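Local coordinates for cytoplasmic protein (Cryptococcus neoformans var. grubii serotype A, PDB 7LPO) that probably hydrolyses steryl beta-glucosides, splitting the sugar from the sterol as a glycosidase of glycoside hydrolase family 5, at residues 492-497 / 553-558; 303-308 / 331-336; 705-710 / 752-757; 9-14 / 420-425. All coordinates share one frame; numbering follows the deposited sequence.

How the interactions relate
Interaction 4 opens first along the chain: its N-terminal loop, 9-14, meets the turn 420-425 some 400 residues later, and so closes the longest loop here. Interaction 2 falls within that span, joining the end of helix 299-306 to the chain leaving strand 322-331; the two lie on opposite sides of the chain's centre, with nearest atoms about 34 Å apart. Interaction 1 then pairs helices 490-512 and 547-559, and interaction 3 follows in the C-terminal domain, pairing strands 707-710 and 749-753. No two contacts cross. The closest are interactions 1 and 3, about 11 Å between nearest atoms, where two helices, probably of the TIM barrel, approach the C-terminal beta domain.

Interaction 1 (492-497 / 553-558); sequences PIRKMI and MDCSMN
Helices 490-512 and 547-559 run in broadly the same direction here, their local axes 40° apart and 8.8 Å at closest approach, with R494 and C555 the residues whose CA atoms come nearest. The tighter, apolar part is centred on C555, whose SG lies 3.6 Å from I497 CD1 and also touches the aliphatic CG of R494 at 3.9 Å. Beyond CG the arginine chain bends, chi3 65° turning NE, and its guanidinium reaches across the second helix. NH1 donates to D554 OD2 at 2.8 Å in a salt bridge, coming in from above the carboxylate plane, 64° out of it. N558 presents CB over one face of the guanidinium, and its CG sits 3.3 Å from R494 NH2. Two waters bridge the polar groups. One donates to both R494 O and C555 O while accepting from N558 ND2 at 2.8 Å; the other accepts from R494 NH2 and donates to D554 OD1 at 2.6 Å. D554 OD1 also forms a salt bridge with R667, and I497 packs on F453 and N468. The pair is consistent with neighbouring outer helices of the TIM barrel, since parallel strands 518-522 and 567-570 follow them. With an arginine on each of its oxygens, the buried D554 carboxylate is probably kept ionised, linking this helix pair to the chain at R667.

Interaction 2 (303-308 / 331-336); sequences MRLGMG and IDPKGV
G308 and G335 bring two turns of chain together, their CA atoms 4.0 Å apart. G335 N donates to G308 O at 3.1 Å, arriving in the carbonyl plane on a lone pair. Because G308 carries no side chain, its CA can also sit 3.0 Å from V336 O, a tight backbone approach. P333 fills the ground next to this bond: its CB rests 3.8 Å from G308 CA, while its CG lies 3.5 Å from L305 O. Farther along, L305 reaches across with its two methyls divided over the partner. CD2 touches I331 O at 3.5 Å as well as I331 CG2 and P333 CD, and CD1 approaches I331 CD1. The leucine and isoleucine side chains meet roughly at a right angle.

In the next shell, D332 OD1 accepts from K334 N at 2.9 Å, an Asx turn that overlaps the start of the beta turn. P333 to V336 forms this turn, of type I', with V336 N bonded to P333 O at 3.2 Å, which carries G335 N to its acceptor. Outside, G306 is tied to L338 by backbone bonding, and I331 pairs with Q311 and packs on V313 in the hairpin of strands 311-319 and 322-331. On the helix side, G308 N returns to L305 O, and G308, at positive phi, is the C-prime residue of a Schellman motif. The arrangement is thus a Schellman-capped end of helix 299-306 docked against the type I' turn that leaves the hairpin.

Interaction 3 (705-710 / 752-757); sequences VYTEIY and WWYPVP
T707 and W752 form an antiparallel hydrogen-bonded pair: T707 N donates to W752 O at 3.1 Å, and W752 N to T707 O at 2.8 Å. The tightly packed part is the sheet face that carries their two side chains, which lie alongside one another. Here T707 OG1 donates to Y754 OH at 2.6 Å, and the same pair is clasped by V674, whose N donates to T707 OG1 and whose O accepts from Y754 OH. With CG between the backbone N and the carbonyl carbon (chi1 41°), the Y754 ring is turned back over W752, where Y754 CD2 lies 3.3 Å above the plane of the W752 ring, over its centre. I709 CD1 adds a more distant touch at W752 CE3, and W752 NE1 is bonded to H740 O.

The other side, formed by Y706 and W753, is more open, both residues being partly exposed. Their side chains run side by side in the same direction, but the rings meet obliquely, planes 43° apart. Closer contact comes from Y706 CB, which makes a CH-pi interaction 3.9 Å from the centroid of the W753 five-membered ring, and from Y706 CD2, 3.4 Å from W753 NE1. That NE1 donates to E703 O, while R742 makes a cation-pi contact with the indole.

Strand 707-710 lies between 669-673 and 749-753, antiparallel to both. I709 and W752 pack on I766 of strand 761-770, and Y754 on V695 of strand 689-696, strands of a second antiparallel sheet, consistent with a beta sandwich in this family 5 C-terminal domain.

Interaction 4 (9-14 / 420-425); sequences SPVTGN and HPESIH
S9 and T12 hold the carboxylate of E422 between their hydroxyls. S9 OG donates at 2.6 Å to the syn lone pair of E422 OE1, and T12 OG1 donates to E422 OE2, also at 2.6 Å and on the syn side, 25° out of the carboxylate plane. A bend at chi2 (-68°) turns CD of E422 toward the N-terminal loop. Each hydroxyl accepts as well as donates: S9 OG takes V11 N at 2.9 Å and T12 N at 3.0 Å, making an ST turn and an ST motif, and T12 OG1 takes N14 N at 3.1 Å in a second ST turn. The acceptor side belongs to a type I beta turn, H420 to S423, that joins helix 400-419 to strand 424-427; this strand runs parallel to 263-267 and 447-449, as expected of a TIM barrel. E422 OE1 has a further donor in Y20 OH, and OE2 receives a water at 2.7 Å that is only weakly bonded to N14 ND2. Of the backbone carbonyls, E422 O accepts from R446 NE, H420 O from S423 N, while P421 O is approached by the methyl V11 CG1 at 3.3 Å.

Interaction 1 (492-497 / 553-558)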
loop_
_atom_site.group_PDB
_atom_site.type_symbol
_atom_site.label_atom_id
_atom_site.label_comp_id
_atom_site.label_asym_id
_atom_site.label_seq_id
_atom_site.Cartn_x
_atom_site.Cartn_y
_atom_site.Cartn_z
ATOM N N PRO A 492 -18.108 -10.714 17.177
ATOM C CA PRO A 492 -17.251 -9.745 17.877
ATOM C C PRO A 492 -15.994 -9.380 17.107
ATOM O O PRO A 492 -15.519 -8.243 17.219
ATOM C CB PRO A 492 -16.927 -10.450 19.206
ATOM C CG PRO A 492 -18.087 -11.425 19.430
ATOM C CD PRO A 492 -18.538 -11.835 18.043
ATOM N N ILE A 493 -15.426 -10.309 16.338
ATOM C CA ILE A 493 -14.220 -9.988 15.583
ATOM C C ILE A 493 -14.543 -8.993 14.479
ATOM O O ILE A 493 -13.845 -7.991 14.299
ATOM C CB ILE A 493 -13.577 -11.268 15.020
ATOM C CG1 ILE A 493 -12.965 -12.098 16.158
ATOM C CG2 ILE A 493 -12.514 -10.917 13.985
ATOM C CD1 ILE A 493 -12.522 -13.505 15.749
ATOM N N ARG A 494 -15.624 -9.242 13.740
ATOM C CA ARG A 494 -16.009 -8.348 12.651
ATOM C C ARG A 494 -16.308 -6.948 13.170
ATOM O O ARG A 494 -15.863 -5.951 12.588
ATOM C CB ARG A 494 -17.221 -8.924 11.922
ATOM C CG ARG A 494 -16.886 -10.145 11.084
ATOM C CD ARG A 494 -18.121 -10.917 10.684
ATOM N NE ARG A 494 -18.997 -10.150 9.804
ATOM C CZ ARG A 494 -18.961 -10.193 8.473
ATOM N NH1 ARG A 494 -18.080 -10.970 7.844
ATOM N NH2 ARG A 494 -19.820 -9.467 7.766
ATOM N N LYS A 495 -17.066 -6.857 14.264
ATOM C CA LYS A 495 -17.407 -5.549 14.814
ATOM C C LYS A 495 -16.159 -4.810 15.266
ATOM O O LYS A 495 -16.054 -3.589 15.106
ATOM C CB LYS A 495 -18.381 -5.720 15.977
ATOM C CG LYS A 495 -18.889 -4.416 16.574
ATOM C CD LYS A 495 -19.954 -4.690 17.640
ATOM C CE LYS A 495 -20.468 -3.403 18.286
ATOM N NZ LYS A 495 -20.482 -3.500 19.783
ATOM N N MET A 496 -15.194 -5.539 15.823
ATOM C CA MET A 496 -13.969 -4.914 16.298
ATOM C C MET A 496 -13.152 -4.350 15.141
ATOM O O MET A 496 -12.671 -3.211 15.214
ATOM C CB MET A 496 -13.164 -5.937 17.099
ATOM C CG MET A 496 -11.907 -5.390 17.715
ATOM S SD MET A 496 -10.525 -5.677 16.619
ATOM C CE MET A 496 -10.293 -7.444 16.836
ATOM N N ILE A 497 -13.015 -5.114 14.050
ATOM C CA ILE A 497 -12.237 -4.635 12.913
ATOM C C ILE A 497 -12.937 -3.459 12.246
ATOM O O ILE A 497 -12.294 -2.488 11.835
ATOM C CB ILE A 497 -11.958 -5.789 11.930
ATOM C CG1 ILE A 497 -11.200 -6.877 12.685
ATOM C CG2 ILE A 497 -11.176 -5.286 10.720
ATOM C CD1 ILE A 497 -10.406 -7.813 11.836
ATOM N N MET A 553 -11.495 -12.376 4.247
ATOM C CA MET A 553 -11.762 -11.326 3.271
ATOM C C MET A 553 -13.049 -10.571 3.608
ATOM O O MET A 553 -13.079 -9.340 3.592
ATOM C CB MET A 553 -11.870 -11.941 1.875
ATOM C CG MET A 553 -11.952 -10.960 0.730
ATOM S SD MET A 553 -10.332 -10.261 0.285
ATOM C CE MET A 553 -10.577 -8.616 0.688
ATOM N N ASP A 554 -14.123 -11.318 3.881
ATOM C CA ASP A 554 -15.422 -10.696 4.150
ATOM C C ASP A 554 -15.403 -9.856 5.422
ATOM O O ASP A 554 -16.079 -8.825 5.486
ATOM C CB ASP A 554 -16.492 -11.791 4.238
ATOM C CG ASP A 554 -17.892 -11.238 4.407
ATOM O OD1 ASP A 554 -18.264 -10.283 3.698
ATOM O OD2 ASP A 554 -18.635 -11.768 5.258
ATOM N N CYS A 555 -14.636 -10.269 6.434
ATOM C CA CYS A 555 -14.479 -9.447 7.632
ATOM C C CYS A 555 -13.785 -8.124 7.311
ATOM O O CYS A 555 -14.231 -7.050 7.737
ATOM C CB CYS A 555 -13.694 -10.218 8.690
ATOM S SG CYS A 555 -13.250 -9.223 10.121
ATOM N N SER A 556 -12.700 -8.176 6.537
ATOM C CA SER A 556 -12.012 -6.940 6.182
ATOM C C SER A 556 -12.885 -6.059 5.298
ATOM O O SER A 556 -12.899 -4.832 5.461
ATOM C CB SER A 556 -10.688 -7.253 5.485
ATOM O OG SER A 556 -9.671 -7.454 6.445
ATOM N N MET A 557 -13.621 -6.658 4.353
ATOM C CA MET A 557 -14.490 -5.864 3.488
ATOM C C MET A 557 -15.689 -5.303 4.259
ATOM O O MET A 557 -16.097 -4.155 4.047
ATOM C CB MET A 557 -14.964 -6.711 2.308
ATOM C CG MET A 557 -13.893 -7.070 1.299
ATOM S SD MET A 557 -13.133 -5.610 0.547
ATOM C CE MET A 557 -11.588 -5.546 1.449
ATOM N N ASN A 558 -16.289 -6.106 5.136
ATOM C CA ASN A 558 -17.380 -5.596 5.964
ATOM C C ASN A 558 -16.922 -4.418 6.809
ATOM O O ASN A 558 -17.716 -3.524 7.112
ATOM C CB ASN A 558 -17.929 -6.711 6.857
ATOM C CG ASN A 558 -19.046 -6.228 7.799
ATOM O OD1 ASN A 558 -20.145 -5.896 7.360
ATOM N ND2 ASN A 558 -18.758 -6.191 9.094
HETATM O O HOH W 1 -16.021 -6.368 9.849
HETATM O O HOH W 2 -19.980 -8.685 4.792
#

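Interaction 2 (303-308 / 331-336)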
loop_
_atom_site.group_PDB
_atom_site.type_symbol
_atom_site.label_atom_id
_atom_site.label_comp_id
_atom_site.label_asym_id
_atom_site.label_seq_id
_atom_site.Cartn_x
_atom_site.Cartn_y
_atom_site.Cartn_z
ATOM N N MET A 303 24.921 -2.115 14.260
ATOM C CA MET A 303 26.097 -1.333 13.903
ATOM C C MET A 303 27.379 -2.130 14.123
ATOM O O MET A 303 28.285 -2.102 13.283
ATOM C CB MET A 303 26.125 -0.040 14.718
ATOM C CG MET A 303 25.026 0.960 14.354
ATOM S SD MET A 303 24.916 2.343 15.518
ATOM C CE MET A 303 23.432 3.162 14.926
ATOM N N ARG A 304 27.484 -2.836 15.251
ATOM C CA ARG A 304 28.645 -3.696 15.463
ATOM C C ARG A 304 28.729 -4.765 14.388
ATOM O O ARG A 304 29.817 -5.069 13.883
ATOM C CB ARG A 304 28.586 -4.353 16.837
ATOM C CG ARG A 304 28.770 -3.397 18.003
ATOM C CD ARG A 304 28.271 -4.052 19.272
ATOM N NE ARG A 304 28.322 -3.162 20.427
ATOM C CZ ARG A 304 27.570 -3.311 21.513
ATOM N NH1 ARG A 304 26.700 -4.313 21.581
ATOM N NH2 ARG A 304 27.686 -2.455 22.522
ATOM N N LEU A 305 27.587 -5.356 14.034
ATOM C CA LEU A 305 27.567 -6.323 12.944
ATOM C C LEU A 305 28.016 -5.681 11.638
ATOM O O LEU A 305 28.736 -6.294 10.845
ATOM C CB LEU A 305 26.157 -6.907 12.799
ATOM C CG LEU A 305 25.706 -7.894 13.880
ATOM C CD1 LEU A 305 24.206 -8.206 13.732
ATOM C CD2 LEU A 305 26.502 -9.170 13.816
ATOM N N GLY A 306 27.570 -4.452 11.380
ATOM C CA GLY A 306 27.963 -3.762 10.167
ATOM C C GLY A 306 29.438 -3.426 10.106
ATOM O O GLY A 306 29.936 -3.075 9.031
ATOM N N MET A 307 30.137 -3.489 11.240
ATOM C CA MET A 307 31.588 -3.392 11.286
ATOM C C MET A 307 32.246 -4.770 11.340
ATOM O O MET A 307 33.442 -4.870 11.628
ATOM C CB MET A 307 32.023 -2.547 12.486
ATOM C CG MET A 307 31.853 -1.045 12.289
ATOM S SD MET A 307 32.751 -0.381 10.849
ATOM C CE MET A 307 34.436 -0.804 11.282
ATOM N N GLY A 308 31.494 -5.828 11.058
ATOM C CA GLY A 308 32.057 -7.148 10.924
ATOM C C GLY A 308 32.205 -7.928 12.209
ATOM O O GLY A 308 32.829 -8.998 12.188
ATOM N N ILE A 331 25.122 -14.212 14.866
ATOM C CA ILE A 331 25.412 -13.732 13.518
ATOM C C ILE A 331 26.888 -13.361 13.497
ATOM O O ILE A 331 27.345 -12.551 14.315
ATOM C CB ILE A 331 24.528 -12.537 13.129
ATOM C CG1 ILE A 331 23.045 -12.939 13.176
ATOM C CG2 ILE A 331 24.909 -12.016 11.754
ATOM C CD1 ILE A 331 22.098 -11.749 13.182
ATOM N N ASP A 332 27.638 -13.970 12.585
ATOM C CA ASP A 332 29.079 -13.739 12.492
ATOM C C ASP A 332 29.444 -13.290 11.085
ATOM O O ASP A 332 29.599 -14.134 10.184
ATOM C CB ASP A 332 29.853 -15.001 12.867
ATOM C CG ASP A 332 31.345 -14.750 13.012
ATOM O OD1 ASP A 332 31.805 -13.632 12.669
ATOM O OD2 ASP A 332 32.055 -15.671 13.475
ATOM N N PRO A 333 29.584 -11.982 10.842
ATOM C CA PRO A 333 30.015 -11.522 9.513
ATOM C C PRO A 333 31.446 -11.888 9.182
ATOM O O PRO A 333 31.839 -11.755 8.017
ATOM C CB PRO A 333 29.845 -9.993 9.589
ATOM C CG PRO A 333 29.005 -9.735 10.802
ATOM C CD PRO A 333 29.294 -10.857 11.749
ATOM N N LYS A 334 32.233 -12.312 10.174
ATOM C CA LYS A 334 33.629 -12.705 9.977
ATOM C C LYS A 334 34.436 -11.581 9.340
ATOM O O LYS A 334 35.169 -11.782 8.367
ATOM C CB LYS A 334 33.722 -13.987 9.153
ATOM C CG LYS A 334 33.148 -15.200 9.864
ATOM C CD LYS A 334 32.419 -16.115 8.896
ATOM C CE LYS A 334 32.855 -17.565 9.094
ATOM N NZ LYS A 334 32.122 -18.228 10.228
ATOM N N GLY A 335 34.320 -10.387 9.916
ATOM C CA GLY A 335 35.087 -9.248 9.478
ATOM C C GLY A 335 34.528 -8.516 8.285
ATOM O O GLY A 335 35.000 -7.414 7.992
ATOM N N VAL A 336 33.545 -9.082 7.584
ATOM C CA VAL A 336 32.937 -8.388 6.458
ATOM C C VAL A 336 32.163 -7.188 6.977
ATOM O O VAL A 336 31.443 -7.274 7.981
ATOM C CB VAL A 336 32.035 -9.340 5.657
ATOM C CG1 VAL A 336 31.200 -8.569 4.669
ATOM C CG2 VAL A 336 32.884 -10.402 4.946
#

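Interaction 3 (705-710 / 752-757)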
loop_
_atom_site.group_PDB
_atom_site.type_symbol
_atom_site.label_atom_id
_atom_site.label_comp_id
_atom_site.label_asym_id
_atom_site.label_seq_id
_atom_site.Cartn_x
_atom_site.Cartn_y
_atom_site.Cartn_z
ATOM N N VAL A 705 -30.306 12.766 -12.253
ATOM C CA VAL A 705 -29.451 12.779 -11.067
ATOM C C VAL A 705 -30.107 11.867 -10.040
ATOM O O VAL A 705 -31.056 12.262 -9.355
ATOM C CB VAL A 705 -29.244 14.191 -10.508
ATOM C CG1 VAL A 705 -28.296 14.167 -9.324
ATOM C CG2 VAL A 705 -28.712 15.103 -11.612
ATOM N N TYR A 706 -29.589 10.648 -9.921
ATOM C CA TYR A 706 -30.175 9.612 -9.093
ATOM C C TYR A 706 -29.052 8.789 -8.478
ATOM O O TYR A 706 -27.873 8.942 -8.814
ATOM C CB TYR A 706 -31.102 8.721 -9.928
ATOM C CG TYR A 706 -30.429 8.325 -11.204
ATOM C CD1 TYR A 706 -29.581 7.234 -11.243
ATOM C CD2 TYR A 706 -30.585 9.079 -12.361
ATOM C CE1 TYR A 706 -28.925 6.880 -12.400
ATOM C CE2 TYR A 706 -29.922 8.734 -13.537
ATOM C CZ TYR A 706 -29.099 7.631 -13.545
ATOM O OH TYR A 706 -28.431 7.261 -14.686
ATOM N N THR A 707 -29.434 7.892 -7.581
ATOM C CA THR A 707 -28.501 6.988 -6.936
ATOM C C THR A 707 -28.296 5.740 -7.787
ATOM O O THR A 707 -29.251 5.182 -8.339
ATOM C CB THR A 707 -29.027 6.616 -5.552
ATOM O OG1 THR A 707 -29.123 7.805 -4.754
ATOM C CG2 THR A 707 -28.128 5.610 -4.867
ATOM N N GLU A 708 -27.036 5.322 -7.902
ATOM C CA GLU A 708 -26.644 4.149 -8.669
ATOM C C GLU A 708 -25.940 3.173 -7.743
ATOM O O GLU A 708 -25.021 3.555 -7.012
ATOM C CB GLU A 708 -25.714 4.499 -9.832
ATOM C CG GLU A 708 -26.328 5.403 -10.872
ATOM C CD GLU A 708 -25.371 5.717 -12.019
ATOM O OE1 GLU A 708 -25.065 4.794 -12.808
ATOM O OE2 GLU A 708 -24.932 6.886 -12.127
ATOM N N ILE A 709 -26.366 1.920 -7.790
ATOM C CA ILE A 709 -25.855 0.859 -6.938
ATOM C C ILE A 709 -25.404 -0.284 -7.836
ATOM O O ILE A 709 -26.102 -0.648 -8.787
ATOM C CB ILE A 709 -26.929 0.381 -5.931
ATOM C CG1 ILE A 709 -27.084 1.413 -4.813
ATOM C CG2 ILE A 709 -26.574 -0.983 -5.389
ATOM C CD1 ILE A 709 -28.428 1.335 -4.080
ATOM N N TYR A 710 -24.234 -0.840 -7.538
ATOM C CA TYR A 710 -23.736 -2.028 -8.219
ATOM C C TYR A 710 -24.287 -3.273 -7.533
ATOM O O TYR A 710 -24.147 -3.425 -6.316
ATOM C CB TYR A 710 -22.204 -2.044 -8.204
ATOM C CG TYR A 710 -21.576 -3.356 -8.625
ATOM C CD1 TYR A 710 -21.548 -3.741 -9.959
ATOM C CD2 TYR A 710 -20.990 -4.196 -7.691
ATOM C CE1 TYR A 710 -20.966 -4.939 -10.344
ATOM C CE2 TYR A 710 -20.422 -5.387 -8.060
ATOM C CZ TYR A 710 -20.404 -5.758 -9.390
ATOM O OH TYR A 710 -19.816 -6.941 -9.767
ATOM N N TRP A 752 -31.928 4.336 -8.686
ATOM C CA TRP A 752 -32.864 4.626 -7.604
ATOM C C TRP A 752 -33.170 6.119 -7.588
ATOM O O TRP A 752 -32.337 6.929 -7.160
ATOM C CB TRP A 752 -32.279 4.154 -6.277
ATOM C CG TRP A 752 -33.193 4.279 -5.106
ATOM C CD1 TRP A 752 -34.552 4.419 -5.129
ATOM C CD2 TRP A 752 -32.816 4.270 -3.725
ATOM N NE1 TRP A 752 -35.040 4.500 -3.849
ATOM C CE2 TRP A 752 -33.993 4.415 -2.970
ATOM C CE3 TRP A 752 -31.597 4.158 -3.056
ATOM C CZ2 TRP A 752 -33.984 4.441 -1.584
ATOM C CZ3 TRP A 752 -31.593 4.188 -1.684
ATOM C CH2 TRP A 752 -32.775 4.324 -0.960
ATOM N N TRP A 753 -34.355 6.478 -8.075
ATOM C CA TRP A 753 -34.837 7.851 -8.046
ATOM C C TRP A 753 -35.696 8.057 -6.809
ATOM O O TRP A 753 -36.495 7.185 -6.447
ATOM C CB TRP A 753 -35.681 8.186 -9.278
ATOM C CG TRP A 753 -34.993 8.113 -10.606
ATOM C CD1 TRP A 753 -34.502 9.157 -11.327
ATOM C CD2 TRP A 753 -34.765 6.942 -11.389
ATOM N NE1 TRP A 753 -33.970 8.710 -12.510
ATOM C CE2 TRP A 753 -34.114 7.350 -12.569
ATOM C CE3 TRP A 753 -35.044 5.586 -11.206
ATOM C CZ2 TRP A 753 -33.734 6.451 -13.556
ATOM C CZ3 TRP A 753 -34.669 4.697 -12.189
ATOM C CH2 TRP A 753 -34.027 5.129 -13.345
ATOM N N TYR A 754 -35.552 9.216 -6.169
ATOM C CA TYR A 754 -36.435 9.545 -5.059
ATOM C C TYR A 754 -36.489 11.053 -4.899
ATOM O O TYR A 754 -35.545 11.748 -5.286
ATOM C CB TYR A 754 -35.982 8.883 -3.743
ATOM C CG TYR A 754 -34.492 8.883 -3.468
ATOM C CD1 TYR A 754 -33.820 10.054 -3.147
ATOM C CD2 TYR A 754 -33.766 7.700 -3.496
ATOM C CE1 TYR A 754 -32.452 10.047 -2.891
ATOM C CE2 TYR A 754 -32.412 7.681 -3.240
ATOM C CZ TYR A 754 -31.761 8.854 -2.933
ATOM O OH TYR A 754 -30.412 8.819 -2.677
ATOM N N PRO A 755 -37.582 11.587 -4.358
ATOM C CA PRO A 755 -37.622 13.017 -4.033
ATOM C C PRO A 755 -36.959 13.301 -2.697
ATOM O O PRO A 755 -37.088 12.533 -1.740
ATOM C CB PRO A 755 -39.124 13.321 -3.973
ATOM C CG PRO A 755 -39.732 12.024 -3.511
ATOM C CD PRO A 755 -38.885 10.927 -4.128
ATOM N N VAL A 756 -36.259 14.427 -2.627
ATOM C CA VAL A 756 -35.653 14.843 -1.365
ATOM C C VAL A 756 -36.777 15.276 -0.430
ATOM O O VAL A 756 -37.899 15.541 -0.892
ATOM C CB VAL A 756 -34.618 15.959 -1.573
ATOM C CG1 VAL A 756 -33.699 15.600 -2.735
ATOM C CG2 VAL A 756 -35.300 17.293 -1.809
ATOM N N PRO A 757 -36.538 15.339 0.878
ATOM C CA PRO A 757 -37.573 15.845 1.787
ATOM C C PRO A 757 -37.836 17.324 1.555
ATOM O O PRO A 757 -36.943 18.095 1.195
ATOM C CB PRO A 757 -36.989 15.599 3.186
ATOM C CG PRO A 757 -35.845 14.636 2.982
ATOM C CD PRO A 757 -35.333 14.882 1.591
#

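Interaction 4 (9-14 / 420-425)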
loop_
_atom_site.group_PDB
_atom_site.type_symbol
_atom_site.label_atom_id
_atom_site.label_comp_id
_atom_site.label_asym_id
_atom_site.label_seq_id
_atom_site.Cartn_x
_atom_site.Cartn_y
_atom_site.Cartn_z
ATOM N N SER A 9 -12.539 25.100 -9.547
ATOM C CA SER A 9 -11.618 24.337 -8.722
ATOM C C SER A 9 -11.172 25.164 -7.518
ATOM O O SER A 9 -10.948 26.374 -7.639
ATOM C CB SER A 9 -10.401 23.916 -9.546
ATOM O OG SER A 9 -9.243 23.854 -8.737
ATOM N N PRO A 10 -11.048 24.549 -6.340
ATOM C CA PRO A 10 -10.484 25.275 -5.196
ATOM C C PRO A 10 -8.979 25.447 -5.279
ATOM O O PRO A 10 -8.426 26.222 -4.491
ATOM C CB PRO A 10 -10.875 24.399 -3.994
ATOM C CG PRO A 10 -10.935 23.010 -4.555
ATOM C CD PRO A 10 -11.335 23.134 -6.024
ATOM N N VAL A 11 -8.305 24.763 -6.202
ATOM C CA VAL A 11 -6.851 24.877 -6.341
ATOM C C VAL A 11 -6.474 25.995 -7.306
ATOM O O VAL A 11 -5.633 26.846 -7.001
ATOM C CB VAL A 11 -6.254 23.527 -6.800
ATOM C CG1 VAL A 11 -4.735 23.575 -6.762
ATOM C CG2 VAL A 11 -6.776 22.371 -5.951
ATOM N N THR A 12 -7.100 26.005 -8.484
ATOM C CA THR A 12 -6.766 26.938 -9.548
ATOM C C THR A 12 -7.794 28.038 -9.748
ATOM O O THR A 12 -7.456 29.076 -10.323
ATOM C CB THR A 12 -6.637 26.183 -10.870
ATOM O OG1 THR A 12 -7.939 25.679 -11.224
ATOM C CG2 THR A 12 -5.640 25.038 -10.730
ATOM N N GLY A 13 -9.035 27.830 -9.316
ATOM C CA GLY A 13 -10.101 28.761 -9.595
ATOM C C GLY A 13 -10.700 28.636 -10.974
ATOM O O GLY A 13 -11.611 29.410 -11.301
ATOM N N ASN A 14 -10.210 27.695 -11.800
ATOM C CA ASN A 14 -10.724 27.485 -13.142
ATOM C C ASN A 14 -12.006 26.657 -13.093
ATOM O O ASN A 14 -12.199 25.862 -12.170
ATOM C CB ASN A 14 -9.693 26.760 -14.006
ATOM C CG ASN A 14 -8.426 27.563 -14.206
ATOM O OD1 ASN A 14 -8.469 28.784 -14.356
ATOM N ND2 ASN A 14 -7.286 26.881 -14.205
ATOM N N HIS A 420 0.407 18.625 -12.456
ATOM C CA HIS A 420 -0.980 18.174 -12.392
ATOM C C HIS A 420 -1.713 19.191 -11.527
ATOM O O HIS A 420 -1.888 18.988 -10.317
ATOM C CB HIS A 420 -1.066 16.752 -11.840
ATOM C CG HIS A 420 -2.428 16.147 -11.942
ATOM N ND1 HIS A 420 -2.675 14.825 -11.648
ATOM C CD2 HIS A 420 -3.622 16.691 -12.274
ATOM C CE1 HIS A 420 -3.965 14.579 -11.795
ATOM N NE2 HIS A 420 -4.559 15.692 -12.187
ATOM N N PRO A 421 -2.146 20.310 -12.121
ATOM C CA PRO A 421 -2.679 21.414 -11.304
ATOM C C PRO A 421 -3.885 21.050 -10.467
ATOM O O PRO A 421 -4.038 21.604 -9.373
ATOM C CB PRO A 421 -3.038 22.486 -12.344
ATOM C CG PRO A 421 -2.166 22.191 -13.521
ATOM C CD PRO A 421 -1.964 20.695 -13.534
ATOM N N GLU A 422 -4.762 20.170 -10.949
ATOM C CA GLU A 422 -5.966 19.783 -10.222
ATOM C C GLU A 422 -5.790 18.485 -9.436
ATOM O O GLU A 422 -6.784 17.835 -9.086
ATOM C CB GLU A 422 -7.140 19.633 -11.190
ATOM C CG GLU A 422 -7.472 20.875 -11.988
ATOM C CD GLU A 422 -8.035 21.984 -11.128
ATOM O OE1 GLU A 422 -8.259 21.756 -9.918
ATOM O OE2 GLU A 422 -8.244 23.091 -11.662
ATOM N N SER A 423 -4.552 18.097 -9.151
ATOM C CA SER A 423 -4.320 16.806 -8.525
ATOM C C SER A 423 -4.913 16.755 -7.125
ATOM O O SER A 423 -4.776 17.688 -6.329
ATOM C CB SER A 423 -2.825 16.501 -8.452
ATOM O OG SER A 423 -2.608 15.293 -7.736
ATOM N N ILE A 424 -5.564 15.641 -6.824
ATOM C CA ILE A 424 -5.914 15.317 -5.451
ATOM C C ILE A 424 -4.665 14.797 -4.756
ATOM O O ILE A 424 -3.975 13.913 -5.276
ATOM C CB ILE A 424 -7.056 14.287 -5.407
ATOM C CG1 ILE A 424 -8.336 14.891 -5.999
ATOM C CG2 ILE A 424 -7.313 13.849 -3.983
ATOM C CD1 ILE A 424 -9.445 13.884 -6.238
ATOM N N HIS A 425 -4.353 15.365 -3.596
ATOM C CA HIS A 425 -3.279 14.852 -2.756
ATOM C C HIS A 425 -3.820 13.716 -1.897
ATOM O O HIS A 425 -4.635 13.939 -0.991
ATOM C CB HIS A 425 -2.711 15.962 -1.883
ATOM C CG HIS A 425 -1.893 16.956 -2.635
ATOM N ND1 HIS A 425 -1.107 16.607 -3.712
ATOM C CD2 HIS A 425 -1.746 18.292 -2.474
ATOM C CE1 HIS A 425 -0.502 17.686 -4.175
ATOM N NE2 HIS A 425 -0.871 18.721 -3.441
HETATM O O HOH W 3 -6.968 23.543 -14.027
#